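Local atomic coordinates of sulfide-quinone reductase (Aquifex aeolicus, PDB entry 3HYW), a protein that oxidises hydrogen sulfide with a quinone as electron acceptor, using bound FAD, and builds up polysulfur that is released typically as cyclooctasulfur. Residues R36-F45 and F55-A63; E76-D84 and P257-D265. One frame throughout, in Å; residues are numbered along the deposited sequence.

Contact 1 of 2, residues R36-F45 and F55-A63; sequences RPYFGFTPAF and FEDISVPLA. With FAD (flavin-adenine dinucleotide), chain G.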
loop_
_atom_site.group_PDB
_atom_site.type_symbol
_atom_site.label_atom_id
_atom_site.label_comp_id
_atom_site.label_asym_id
_atom_site.label_seq_id
_atom_site.Cartn_x
_atom_site.Cartn_y
_atom_site.Cartn_z
ATOM N N ARG A 36 -25.276 -33.711 -17.332
ATOM C CA ARG A 36 -24.978 -32.929 -18.522
ATOM C C ARG A 36 -24.379 -33.831 -19.595
ATOM O O ARG A 36 -23.551 -34.681 -19.285
ATOM C CB ARG A 36 -24.019 -31.783 -18.191
ATOM C CG ARG A 36 -24.714 -30.577 -17.615
ATOM C CD ARG A 36 -23.727 -29.495 -17.211
ATOM N NE ARG A 36 -24.422 -28.278 -16.799
ATOM C CZ ARG A 36 -24.843 -28.024 -15.561
ATOM N NH1 ARG A 36 -24.639 -28.904 -14.587
ATOM N NH2 ARG A 36 -25.470 -26.882 -15.298
ATOM N N PRO A 37 -24.796 -33.648 -20.858
ATOM C CA PRO A 37 -24.301 -34.468 -21.967
ATOM C C PRO A 37 -22.899 -34.075 -22.439
ATOM O O PRO A 37 -22.359 -34.691 -23.360
ATOM C CB PRO A 37 -25.318 -34.198 -23.076
ATOM C CG PRO A 37 -25.812 -32.808 -22.793
ATOM C CD PRO A 37 -25.789 -32.646 -21.304
ATOM N N TYR A 38 -22.316 -33.062 -21.809
ATOM C CA TYR A 38 -21.053 -32.504 -22.270
ATOM C C TYR A 38 -20.113 -32.259 -21.102
ATOM O O TYR A 38 -20.568 -32.041 -19.974
ATOM C CB TYR A 38 -21.300 -31.178 -23.021
ATOM C CG TYR A 38 -21.921 -30.086 -22.157
ATOM C CD1 TYR A 38 -21.117 -29.189 -21.448
ATOM C CD2 TYR A 38 -23.310 -29.952 -22.053
ATOM C CE1 TYR A 38 -21.675 -28.194 -20.644
ATOM C CE2 TYR A 38 -23.884 -28.955 -21.245
ATOM C CZ TYR A 38 -23.057 -28.081 -20.551
ATOM O OH TYR A 38 -23.603 -27.095 -19.758
ATOM N N PHE A 39 -18.807 -32.287 -21.369
ATOM C CA PHE A 39 -17.852 -31.674 -20.455
ATOM C C PHE A 39 -17.803 -30.179 -20.765
ATOM O O PHE A 39 -17.592 -29.790 -21.912
ATOM C CB PHE A 39 -16.443 -32.276 -20.594
ATOM C CG PHE A 39 -15.359 -31.426 -19.955
ATOM C CD1 PHE A 39 -15.055 -31.568 -18.608
ATOM C CD2 PHE A 39 -14.667 -30.468 -20.701
ATOM C CE1 PHE A 39 -14.073 -30.782 -18.008
ATOM C CE2 PHE A 39 -13.686 -29.665 -20.106
ATOM C CZ PHE A 39 -13.387 -29.828 -18.764
ATOM N N GLY A 40 -17.993 -29.344 -19.746
ATOM C CA GLY A 40 -17.900 -27.898 -19.927
ATOM C C GLY A 40 -16.597 -27.377 -19.350
ATOM O O GLY A 40 -16.284 -27.647 -18.197
ATOM N N PHE A 41 -15.829 -26.642 -20.150
ATOM C CA PHE A 41 -14.596 -26.044 -19.648
ATOM C C PHE A 41 -14.921 -24.798 -18.826
ATOM O O PHE A 41 -15.009 -23.671 -19.346
ATOM C CB PHE A 41 -13.594 -25.741 -20.767
ATOM C CG PHE A 41 -12.241 -25.291 -20.258
ATOM C CD1 PHE A 41 -11.397 -26.182 -19.606
ATOM C CD2 PHE A 41 -11.828 -23.976 -20.412
ATOM C CE1 PHE A 41 -10.156 -25.775 -19.134
ATOM C CE2 PHE A 41 -10.587 -23.556 -19.941
ATOM C CZ PHE A 41 -9.751 -24.462 -19.304
ATOM N N THR A 42 -15.112 -25.038 -17.533
ATOM C CA THR A 42 -15.551 -24.021 -16.576
ATOM C C THR A 42 -14.737 -22.707 -16.608
ATOM O O THR A 42 -15.324 -21.619 -16.567
ATOM C CB THR A 42 -15.626 -24.597 -15.127
ATOM O OG1 THR A 42 -16.163 -25.932 -15.153
ATOM C CG2 THR A 42 -16.526 -23.759 -14.288
ATOM N N PRO A 43 -13.388 -22.794 -16.660
ATOM C CA PRO A 43 -12.597 -21.554 -16.725
ATOM C C PRO A 43 -12.855 -20.618 -17.920
ATOM O O PRO A 43 -12.380 -19.475 -17.903
ATOM C CB PRO A 43 -11.154 -22.069 -16.769
ATOM C CG PRO A 43 -11.209 -23.366 -16.076
ATOM C CD PRO A 43 -12.502 -23.970 -16.577
ATOM N N ALA A 44 -13.582 -21.085 -18.933
ATOM C CA ALA A 44 -13.949 -20.229 -20.067
ATOM C C ALA A 44 -15.384 -19.712 -19.960
ATOM O O ALA A 44 -15.868 -19.040 -20.867
ATOM C CB ALA A 44 -13.730 -20.957 -21.411
ATOM N N PHE A 45 -16.059 -20.027 -18.854
ATOM C CA PHE A 45 -17.431 -19.557 -18.637
ATOM C C PHE A 45 -17.547 -18.025 -18.500
ATOM O O PHE A 45 -18.504 -17.439 -19.018
ATOM C CB PHE A 45 -18.114 -20.271 -17.452
ATOM C CG PHE A 45 -18.441 -21.735 -17.702
ATOM C CD1 PHE A 45 -18.185 -22.341 -18.934
ATOM C CD2 PHE A 45 -19.043 -22.493 -16.703
ATOM C CE1 PHE A 45 -18.493 -23.685 -19.149
ATOM C CE2 PHE A 45 -19.366 -23.835 -16.910
ATOM C CZ PHE A 45 -19.087 -24.433 -18.136
ATOM N N PHE A 55 -20.356 -21.749 -27.215
ATOM C CA PHE A 55 -20.473 -22.910 -26.325
ATOM C C PHE A 55 -19.755 -24.156 -26.865
ATOM O O PHE A 55 -19.073 -24.861 -26.121
ATOM C CB PHE A 55 -21.942 -23.226 -26.033
ATOM C CG PHE A 55 -22.154 -24.515 -25.285
ATOM C CD1 PHE A 55 -22.545 -25.675 -25.960
ATOM C CD2 PHE A 55 -21.964 -24.574 -23.910
ATOM C CE1 PHE A 55 -22.746 -26.867 -25.273
ATOM C CE2 PHE A 55 -22.161 -25.768 -23.209
ATOM C CZ PHE A 55 -22.557 -26.916 -23.892
ATOM N N GLU A 56 -19.900 -24.412 -28.159
ATOM C CA GLU A 56 -19.329 -25.620 -28.758
ATOM C C GLU A 56 -17.797 -25.593 -28.817
ATOM O O GLU A 56 -17.155 -26.629 -28.996
ATOM C CB GLU A 56 -19.976 -25.912 -30.118
ATOM C CG GLU A 56 -21.493 -26.155 -29.981
ATOM C CD GLU A 56 -22.194 -26.540 -31.275
ATOM O OE1 GLU A 56 -21.583 -26.462 -32.366
ATOM O OE2 GLU A 56 -23.382 -26.928 -31.195
ATOM N N ASP A 57 -17.218 -24.413 -28.618
ATOM C CA ASP A 57 -15.763 -24.262 -28.596
ATOM C C ASP A 57 -15.116 -24.534 -27.233
ATOM O O ASP A 57 -13.891 -24.660 -27.146
ATOM C CB ASP A 57 -15.381 -22.866 -29.081
ATOM C CG ASP A 57 -15.599 -22.684 -30.573
ATOM O OD1 ASP A 57 -15.666 -23.692 -31.317
ATOM O OD2 ASP A 57 -15.691 -21.521 -31.001
ATOM N N ILE A 58 -15.935 -24.608 -26.183
ATOM C CA ILE A 58 -15.450 -24.852 -24.819
ATOM C C ILE A 58 -16.200 -25.997 -24.138
ATOM O O ILE A 58 -16.300 -26.043 -22.911
ATOM C CB ILE A 58 -15.525 -23.575 -23.922
ATOM C CG1 ILE A 58 -16.983 -23.105 -23.769
ATOM C CG2 ILE A 58 -14.652 -22.470 -24.514
ATOM C CD1 ILE A 58 -17.280 -22.328 -22.501
ATOM N N SER A 59 -16.723 -26.915 -24.945
ATOM C CA SER A 59 -17.436 -28.087 -24.438
ATOM C C SER A 59 -17.126 -29.318 -25.292
ATOM O O SER A 59 -16.721 -29.189 -26.445
ATOM C CB SER A 59 -18.947 -27.833 -24.400
ATOM O OG SER A 59 -19.425 -27.399 -25.663
ATOM N N VAL A 60 -17.322 -30.498 -24.707
ATOM C CA VAL A 60 -17.061 -31.776 -25.370
ATOM C C VAL A 60 -18.227 -32.746 -25.116
ATOM O O VAL A 60 -18.452 -33.146 -23.970
ATOM C CB VAL A 60 -15.734 -32.417 -24.857
ATOM C CG1 VAL A 60 -15.418 -33.708 -25.615
ATOM C CG2 VAL A 60 -14.564 -31.443 -24.993
ATOM N N PRO A 61 -18.980 -33.120 -26.174
ATOM C CA PRO A 61 -20.002 -34.164 -26.004
ATOM C C PRO A 61 -19.380 -35.506 -25.576
ATOM O O PRO A 61 -18.434 -35.991 -26.213
ATOM C CB PRO A 61 -20.643 -34.256 -27.395
ATOM C CG PRO A 61 -20.338 -32.931 -28.038
ATOM C CD PRO A 61 -18.965 -32.602 -27.554
ATOM N N LEU A 62 -19.917 -36.084 -24.507
ATOM C CA LEU A 62 -19.318 -37.249 -23.840
ATOM C C LEU A 62 -19.748 -38.618 -24.363
ATOM O O LEU A 62 -18.958 -39.565 -24.335
ATOM C CB LEU A 62 -19.575 -37.175 -22.335
ATOM C CG LEU A 62 -18.968 -35.949 -21.641
ATOM C CD1 LEU A 62 -19.401 -35.851 -20.187
ATOM C CD2 LEU A 62 -17.448 -35.976 -21.758
ATOM N N ALA A 63 -20.994 -38.727 -24.824
ATOM C CA ALA A 63 -21.539 -40.007 -25.292
ATOM C C ALA A 63 -20.749 -40.633 -26.443
ATOM O O ALA A 63 -20.479 -41.833 -26.406
ATOM C CB ALA A 63 -23.018 -39.880 -25.650
HETATM P PA FAD G . -17.657 -29.465 -12.481
HETATM O O1A FAD G . -16.485 -29.357 -13.424
HETATM O O2A FAD G . -18.648 -28.344 -12.410
HETATM O O5B FAD G . -18.404 -30.825 -12.864
HETATM C C5B FAD G . -19.473 -31.383 -12.118
HETATM C C4B FAD G . -20.187 -32.360 -13.039
HETATM O O4B FAD G . -21.116 -33.148 -12.295
HETATM C C3B FAD G . -21.006 -31.628 -14.089
HETATM O O3B FAD G . -20.862 -32.310 -15.340
HETATM C C2B FAD G . -22.429 -31.737 -13.578
HETATM O O2B FAD G . -23.382 -31.686 -14.637
HETATM C C1B FAD G . -22.405 -33.097 -12.905
HETATM N N9A FAD G . -23.452 -33.313 -11.870
HETATM C C8A FAD G . -23.895 -32.428 -10.951
HETATM N N7A FAD G . -24.835 -33.032 -10.182
HETATM C C5A FAD G . -24.980 -34.300 -10.635
HETATM C C6A FAD G . -25.782 -35.376 -10.260
HETATM N N6A FAD G . -26.653 -35.256 -9.231
HETATM N N1A FAD G . -25.683 -36.553 -10.935
HETATM C C2A FAD G . -24.824 -36.692 -11.959
HETATM N N3A FAD G . -24.042 -35.669 -12.343
HETATM C C4A FAD G . -24.100 -34.470 -11.694
HETATM N N1 FAD G . -10.424 -23.055 -11.586
HETATM C C2 FAD G . -9.183 -22.763 -12.062
HETATM O O2 FAD G . -8.199 -23.427 -11.680
HETATM N N3 FAD G . -8.987 -21.765 -12.957
HETATM C C4 FAD G . -10.033 -21.037 -13.396
HETATM O O4 FAD G . -9.855 -20.019 -14.290
HETATM C C4X FAD G . -11.310 -21.315 -12.922
HETATM N N5 FAD G . -12.354 -20.575 -13.361
HETATM C C5X FAD G . -13.605 -20.832 -12.920
HETATM C C6 FAD G . -14.670 -20.063 -13.400
HETATM C C7 FAD G . -15.967 -20.299 -12.956
HETATM C C7M FAD G . -17.091 -19.436 -13.498
HETATM C C8 FAD G . -16.193 -21.315 -12.024
HETATM C C8M FAD G . -17.580 -21.625 -11.494
HETATM C C9 FAD G . -15.122 -22.076 -11.546
HETATM C C9A FAD G . -13.811 -21.855 -11.995
HETATM N N10 FAD G . -12.760 -22.607 -11.550
HETATM C C10 FAD G . -11.506 -22.341 -12.000
HETATM C "C1'" FAD G . -12.976 -23.644 -10.515
HETATM C "C2'" FAD G . -12.986 -25.114 -10.881
HETATM O "O2'" FAD G . -11.833 -25.439 -11.669
HETATM C "C3'" FAD G . -14.306 -25.450 -11.574
HETATM O "O3'" FAD G . -15.405 -25.120 -10.690
HETATM C "C4'" FAD G . -14.373 -26.922 -11.957
HETATM O "O4'" FAD G . -15.404 -27.078 -12.940
HETATM C "C5'" FAD G . -14.665 -27.797 -10.742
HETATM O "O5'" FAD G . -14.627 -29.171 -11.114
HETATM P P FAD G . -15.674 -30.250 -10.529
HETATM O O1P FAD G . -15.377 -31.569 -11.191
HETATM O O2P FAD G . -15.718 -30.174 -9.018
HETATM O O3P FAD G . -17.122 -29.712 -10.993
HETATM O O HOH W 1 -23.170 -36.692 -24.677
#

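Contact 2 of 2, residues E76-D84 and P257-D265; sequences EKAESIDPD and PEVVASAGD. With FAD (flavin-adenine dinucleotide), chain G; SO4 (sulfate ion), chain N.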
loop_
_atom_site.group_PDB
_atom_site.type_symbol
_atom_site.label_atom_id
_atom_site.label_comp_id
_atom_site.label_asym_id
_atom_site.label_seq_id
_atom_site.Cartn_x
_atom_site.Cartn_y
_atom_site.Cartn_z
ATOM N N GLU A 76 -27.519 -39.393 -17.170
ATOM C CA GLU A 76 -28.606 -39.246 -16.213
ATOM C C GLU A 76 -28.072 -38.587 -14.965
ATOM O O GLU A 76 -26.884 -38.685 -14.655
ATOM C CB GLU A 76 -29.136 -40.613 -15.796
ATOM C CG GLU A 76 -30.059 -41.272 -16.759
ATOM C CD GLU A 76 -30.844 -42.374 -16.089
ATOM O OE1 GLU A 76 -31.748 -42.047 -15.290
ATOM O OE2 GLU A 76 -30.556 -43.559 -16.352
ATOM N N LYS A 77 -28.963 -37.924 -14.243
ATOM C CA LYS A 77 -28.660 -37.446 -12.909
ATOM C C LYS A 77 -28.610 -38.639 -11.955
ATOM O O LYS A 77 -29.530 -39.467 -11.933
ATOM C CB LYS A 77 -29.739 -36.452 -12.482
ATOM C CG LYS A 77 -29.523 -35.781 -11.144
ATOM C CD LYS A 77 -30.730 -34.913 -10.810
ATOM C CE LYS A 77 -31.255 -35.216 -9.422
ATOM N NZ LYS A 77 -32.250 -34.196 -8.961
ATOM N N ALA A 78 -27.528 -38.745 -11.190
ATOM C CA ALA A 78 -27.483 -39.674 -10.061
ATOM C C ALA A 78 -28.371 -39.128 -8.942
ATOM O O ALA A 78 -28.216 -37.980 -8.522
ATOM C CB ALA A 78 -26.066 -39.874 -9.575
ATOM N N GLU A 79 -29.308 -39.953 -8.485
ATOM C CA GLU A 79 -30.354 -39.525 -7.555
ATOM C C GLU A 79 -30.020 -39.865 -6.104
ATOM O O GLU A 79 -30.179 -39.031 -5.212
ATOM C CB GLU A 79 -31.697 -40.145 -7.963
ATOM C CG GLU A 79 -32.881 -39.770 -7.087
ATOM C CD GLU A 79 -34.171 -40.434 -7.542
ATOM O OE1 GLU A 79 -34.341 -41.659 -7.317
ATOM O OE2 GLU A 79 -35.023 -39.722 -8.113
ATOM N N SER A 80 -29.570 -41.092 -5.866
ATOM C CA SER A 80 -29.182 -41.491 -4.520
ATOM C C SER A 80 -28.013 -42.463 -4.491
ATOM O O SER A 80 -27.665 -43.077 -5.501
ATOM C CB SER A 80 -30.385 -42.041 -3.728
ATOM O OG SER A 80 -30.838 -43.271 -4.244
ATOM N N ILE A 81 -27.405 -42.574 -3.315
ATOM C CA ILE A 81 -26.302 -43.488 -3.065
ATOM C C ILE A 81 -26.649 -44.302 -1.824
ATOM O O ILE A 81 -26.983 -43.738 -0.776
ATOM C CB ILE A 81 -24.973 -42.724 -2.811
ATOM C CG1 ILE A 81 -24.559 -41.908 -4.044
ATOM C CG2 ILE A 81 -23.857 -43.685 -2.387
ATOM C CD1 ILE A 81 -23.528 -40.820 -3.756
ATOM N N ASP A 82 -26.590 -45.623 -1.949
ATOM C CA ASP A 82 -26.673 -46.508 -0.790
ATOM C C ASP A 82 -25.276 -47.084 -0.544
ATOM O O ASP A 82 -24.859 -48.025 -1.227
ATOM C CB ASP A 82 -27.721 -47.614 -1.002
ATOM C CG ASP A 82 -27.899 -48.513 0.223
ATOM O OD1 ASP A 82 -27.017 -48.529 1.107
ATOM O OD2 ASP A 82 -28.927 -49.228 0.294
ATOM N N PRO A 83 -24.548 -46.513 0.434
ATOM C CA PRO A 83 -23.151 -46.886 0.680
ATOM C C PRO A 83 -22.997 -48.242 1.366
ATOM O O PRO A 83 -21.919 -48.831 1.316
ATOM C CB PRO A 83 -22.645 -45.768 1.592
ATOM C CG PRO A 83 -23.847 -45.294 2.305
ATOM C CD PRO A 83 -25.016 -45.480 1.376
ATOM N N ASP A 84 -24.064 -48.716 2.009
ATOM C CA ASP A 84 -24.076 -50.025 2.652
ATOM C C ASP A 84 -24.268 -51.129 1.620
ATOM O O ASP A 84 -23.714 -52.217 1.757
ATOM C CB ASP A 84 -25.184 -50.099 3.709
ATOM C CG ASP A 84 -25.017 -49.058 4.803
ATOM O OD1 ASP A 84 -23.963 -49.062 5.470
ATOM O OD2 ASP A 84 -25.943 -48.239 5.000
ATOM N N PRO A 257 -24.823 -31.730 -3.179
ATOM C CA PRO A 257 -26.068 -32.122 -3.815
ATOM C C PRO A 257 -26.882 -33.081 -2.955
ATOM O O PRO A 257 -26.395 -33.584 -1.931
ATOM C CB PRO A 257 -25.583 -32.828 -5.078
ATOM C CG PRO A 257 -24.324 -33.513 -4.634
ATOM C CD PRO A 257 -23.712 -32.619 -3.567
ATOM N N GLU A 258 -28.111 -33.337 -3.384
ATOM C CA GLU A 258 -28.996 -34.259 -2.692
ATOM C C GLU A 258 -28.535 -35.708 -2.793
ATOM O O GLU A 258 -28.776 -36.496 -1.886
ATOM C CB GLU A 258 -30.430 -34.100 -3.196
ATOM C CG GLU A 258 -31.028 -32.749 -2.843
ATOM C CD GLU A 258 -31.072 -32.511 -1.341
ATOM O OE1 GLU A 258 -31.849 -33.211 -0.661
ATOM O OE2 GLU A 258 -30.334 -31.625 -0.845
ATOM N N VAL A 259 -27.858 -36.049 -3.886
ATOM C CA VAL A 259 -27.300 -37.398 -4.049
ATOM C C VAL A 259 -26.288 -37.716 -2.937
ATOM O O VAL A 259 -26.244 -38.842 -2.434
ATOM C CB VAL A 259 -26.694 -37.627 -5.475
ATOM C CG1 VAL A 259 -25.526 -36.701 -5.746
ATOM C CG2 VAL A 259 -26.277 -39.080 -5.662
ATOM N N VAL A 260 -25.493 -36.721 -2.547
ATOM C CA VAL A 260 -24.561 -36.891 -1.435
ATOM C C VAL A 260 -25.327 -37.002 -0.108
ATOM O O VAL A 260 -25.084 -37.921 0.674
ATOM C CB VAL A 260 -23.484 -35.784 -1.397
ATOM C CG1 VAL A 260 -22.644 -35.884 -0.138
ATOM C CG2 VAL A 260 -22.569 -35.912 -2.603
ATOM N N ALA A 261 -26.259 -36.073 0.119
ATOM C CA ALA A 261 -27.140 -36.101 1.297
ATOM C C ALA A 261 -27.839 -37.453 1.491
ATOM O O ALA A 261 -28.074 -37.878 2.619
ATOM C CB ALA A 261 -28.162 -34.970 1.220
ATOM N N SER A 262 -28.148 -38.130 0.388
ATOM C CA SER A 262 -28.827 -39.425 0.431
ATOM C C SER A 262 -28.002 -40.554 1.074
ATOM O O SER A 262 -28.565 -41.538 1.549
ATOM C CB SER A 262 -29.289 -39.832 -0.970
ATOM O OG SER A 262 -28.196 -40.246 -1.771
ATOM N N ALA A 263 -26.681 -40.397 1.103
ATOM C CA ALA A 263 -25.784 -41.419 1.664
ATOM C C ALA A 263 -25.656 -41.353 3.196
ATOM O O ALA A 263 -25.008 -42.205 3.814
ATOM C CB ALA A 263 -24.403 -41.333 0.998
ATOM N N GLY A 264 -26.265 -40.340 3.800
ATOM C CA GLY A 264 -26.303 -40.219 5.258
ATOM C C GLY A 264 -25.176 -39.369 5.808
ATOM O O GLY A 264 -24.285 -38.942 5.058
ATOM N N ASP A 265 -25.198 -39.154 7.123
ATOM C CA ASP A 265 -24.320 -38.168 7.770
ATOM C C ASP A 265 -22.860 -38.598 7.971
ATOM O O ASP A 265 -22.053 -37.809 8.455
ATOM C CB ASP A 265 -24.939 -37.646 9.086
ATOM C CG ASP A 265 -25.174 -38.741 10.119
ATOM O OD1 ASP A 265 -24.511 -39.800 10.074
ATOM O OD2 ASP A 265 -26.028 -38.529 11.008
HETATM P PA FAD G . -17.657 -29.465 -12.481
HETATM O O1A FAD G . -16.485 -29.357 -13.424
HETATM O O2A FAD G . -18.648 -28.344 -12.410
HETATM O O5B FAD G . -18.404 -30.825 -12.864
HETATM C C5B FAD G . -19.473 -31.383 -12.118
HETATM C C4B FAD G . -20.187 -32.360 -13.039
HETATM O O4B FAD G . -21.116 -33.148 -12.295
HETATM C C3B FAD G . -21.006 -31.628 -14.089
HETATM O O3B FAD G . -20.862 -32.310 -15.340
HETATM C C2B FAD G . -22.429 -31.737 -13.578
HETATM O O2B FAD G . -23.382 -31.686 -14.637
HETATM C C1B FAD G . -22.405 -33.097 -12.905
HETATM N N9A FAD G . -23.452 -33.313 -11.870
HETATM C C8A FAD G . -23.895 -32.428 -10.951
HETATM N N7A FAD G . -24.835 -33.032 -10.182
HETATM C C5A FAD G . -24.980 -34.300 -10.635
HETATM C C6A FAD G . -25.782 -35.376 -10.260
HETATM N N6A FAD G . -26.653 -35.256 -9.231
HETATM N N1A FAD G . -25.683 -36.553 -10.935
HETATM C C2A FAD G . -24.824 -36.692 -11.959
HETATM N N3A FAD G . -24.042 -35.669 -12.343
HETATM C C4A FAD G . -24.100 -34.470 -11.694
HETATM N N1 FAD G . -10.424 -23.055 -11.586
HETATM C C2 FAD G . -9.183 -22.763 -12.062
HETATM O O2 FAD G . -8.199 -23.427 -11.680
HETATM N N3 FAD G . -8.987 -21.765 -12.957
HETATM C C4 FAD G . -10.033 -21.037 -13.396
HETATM O O4 FAD G . -9.855 -20.019 -14.290
HETATM C C4X FAD G . -11.310 -21.315 -12.922
HETATM N N5 FAD G . -12.354 -20.575 -13.361
HETATM C C5X FAD G . -13.605 -20.832 -12.920
HETATM C C6 FAD G . -14.670 -20.063 -13.400
HETATM C C7 FAD G . -15.967 -20.299 -12.956
HETATM C C7M FAD G . -17.091 -19.436 -13.498
HETATM C C8 FAD G . -16.193 -21.315 -12.024
HETATM C C8M FAD G . -17.580 -21.625 -11.494
HETATM C C9 FAD G . -15.122 -22.076 -11.546
HETATM C C9A FAD G . -13.811 -21.855 -11.995
HETATM N N10 FAD G . -12.760 -22.607 -11.550
HETATM C C10 FAD G . -11.506 -22.341 -12.000
HETATM C "C1'" FAD G . -12.976 -23.644 -10.515
HETATM C "C2'" FAD G . -12.986 -25.114 -10.881
HETATM O "O2'" FAD G . -11.833 -25.439 -11.669
HETATM C "C3'" FAD G . -14.306 -25.450 -11.574
HETATM O "O3'" FAD G . -15.405 -25.120 -10.690
HETATM C "C4'" FAD G . -14.373 -26.922 -11.957
HETATM O "O4'" FAD G . -15.404 -27.078 -12.940
HETATM C "C5'" FAD G . -14.665 -27.797 -10.742
HETATM O "O5'" FAD G . -14.627 -29.171 -11.114
HETATM P P FAD G . -15.674 -30.250 -10.529
HETATM O O1P FAD G . -15.377 -31.569 -11.191
HETATM O O2P FAD G . -15.718 -30.174 -9.018
HETATM O O3P FAD G . -17.122 -29.712 -10.993
HETATM S S SO4 N . -28.799 -33.192 -7.009
HETATM O O1 SO4 N . -30.109 -33.092 -7.628
HETATM O O2 SO4 N . -28.738 -32.184 -5.953
HETATM O O3 SO4 N . -28.594 -34.528 -6.457
HETATM O O4 SO4 N . -27.785 -32.917 -8.024
#

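Contact 1 of 2, residues R36-F45 and F55-A63
Phe55 turns the edge of its ring onto one face of the Tyr38 ring, with CZ over the ring centre. This T-shaped pair has centroids 4.7 Å apart and planes at 87°. The opposite face of Tyr38 carries Arg36 CB, near the rim. Ser59 OG lies over one face of the Phe55 ring and donates to Phe55 O, which also accepts from Ile58 N on the opposite face of its plane. Tyr38 CG sits between its backbone N and carbonyl carbon (chi1 62°), which turns one ring face toward Phe55 CZ. Ile58 CD1 lies at the edge of the Phe45 ring, 3.7 Å from Phe45 CD1, and Ile58 CG2 meets Ala44 CB.

Strands 38-40 and 59-61 form an antiparallel ladder. In its hydrogen-bonded pair, Phe39 N lies 2.8 Å from Val60 O. Phe41 N reaches Ile58 O at 2.9 Å, and Leu62 N reaches Pro37 O.

Arg36 NH1 donates to FAD O2B at 3.1 Å, and Thr42 OG1 is hydrogen-bonded to FAD O4'. Glu127 pairs with Arg36 NH2 and Tyr38 OH. Segment 36-45 meets FAD with these polar groups and with Thr42 CG2 and Pro43. Segment 55-63 instead supports 36-45 through the ladder and side-chain packing.

Contact 2 of 2, residues E76-D84 and P257-D265
Ser262 OG links the two segments. It accepts from Ile81 N at 2.9 Å, with an N-H...O angle of 152°. It also lies very close to Val259 O, too close for that bond to bear much weight. The bond from Ile81 N ties strand 78-82 to segment 257-265. Ser262 OG stands between its backbone N and carbonyl carbon (chi1 74°), which brings it to Ile81 N.

Apolar groups fill in around this bond. Val259 CG2 lies 3.7 Å from Ile81 CG1 and also meets Ala78 CB. Ala263 CB packs against Ile81 CB and Pro83 CG. Strand 100-103 touches Ile81 as well.

At the other end, Ala78 meets the adenine of FAD with its backbone. Its N donates to N1A at 2.9 Å, and its O accepts from N6A at 3.2 Å. A sulfate, probably from the crystallisation liquor, sits at the helix start. Glu258 N donates to sulfate O2 at 2.9 Å and Val259 N to O3. Lys77 NZ binds sulfate O1 at 2.8 Å, and Lys108 also binds the ion. A leucine in place of Lys77 would probably leave sulfate O1 without this charged partner and the ion held less firmly. In this crystal, two backbone N-H groups and two lysines thus hold an anion; no native ligand is implied. Adenine is recognised here by the backbone N and O of Ala78.

How the contacts relate
Both contacts touch FAD, but at different parts of it. Contact 1 serves the ribose, the ribityl chain and the flavin, while contact 2 meets the adenine. Their centres lie 25 Å apart and they do not touch each other. Contact 1 is largely buried and joins two strands of one small antiparallel sheet, close in sequence. Contact 2 is only partly buried, farther from the centre of the chain, and brings a strand to a short helix from a distant part of the sequence. A backbone ladder and aromatic rings hold the first. A serine hydroxyl, small apolar side chains and a bound anion mark the second.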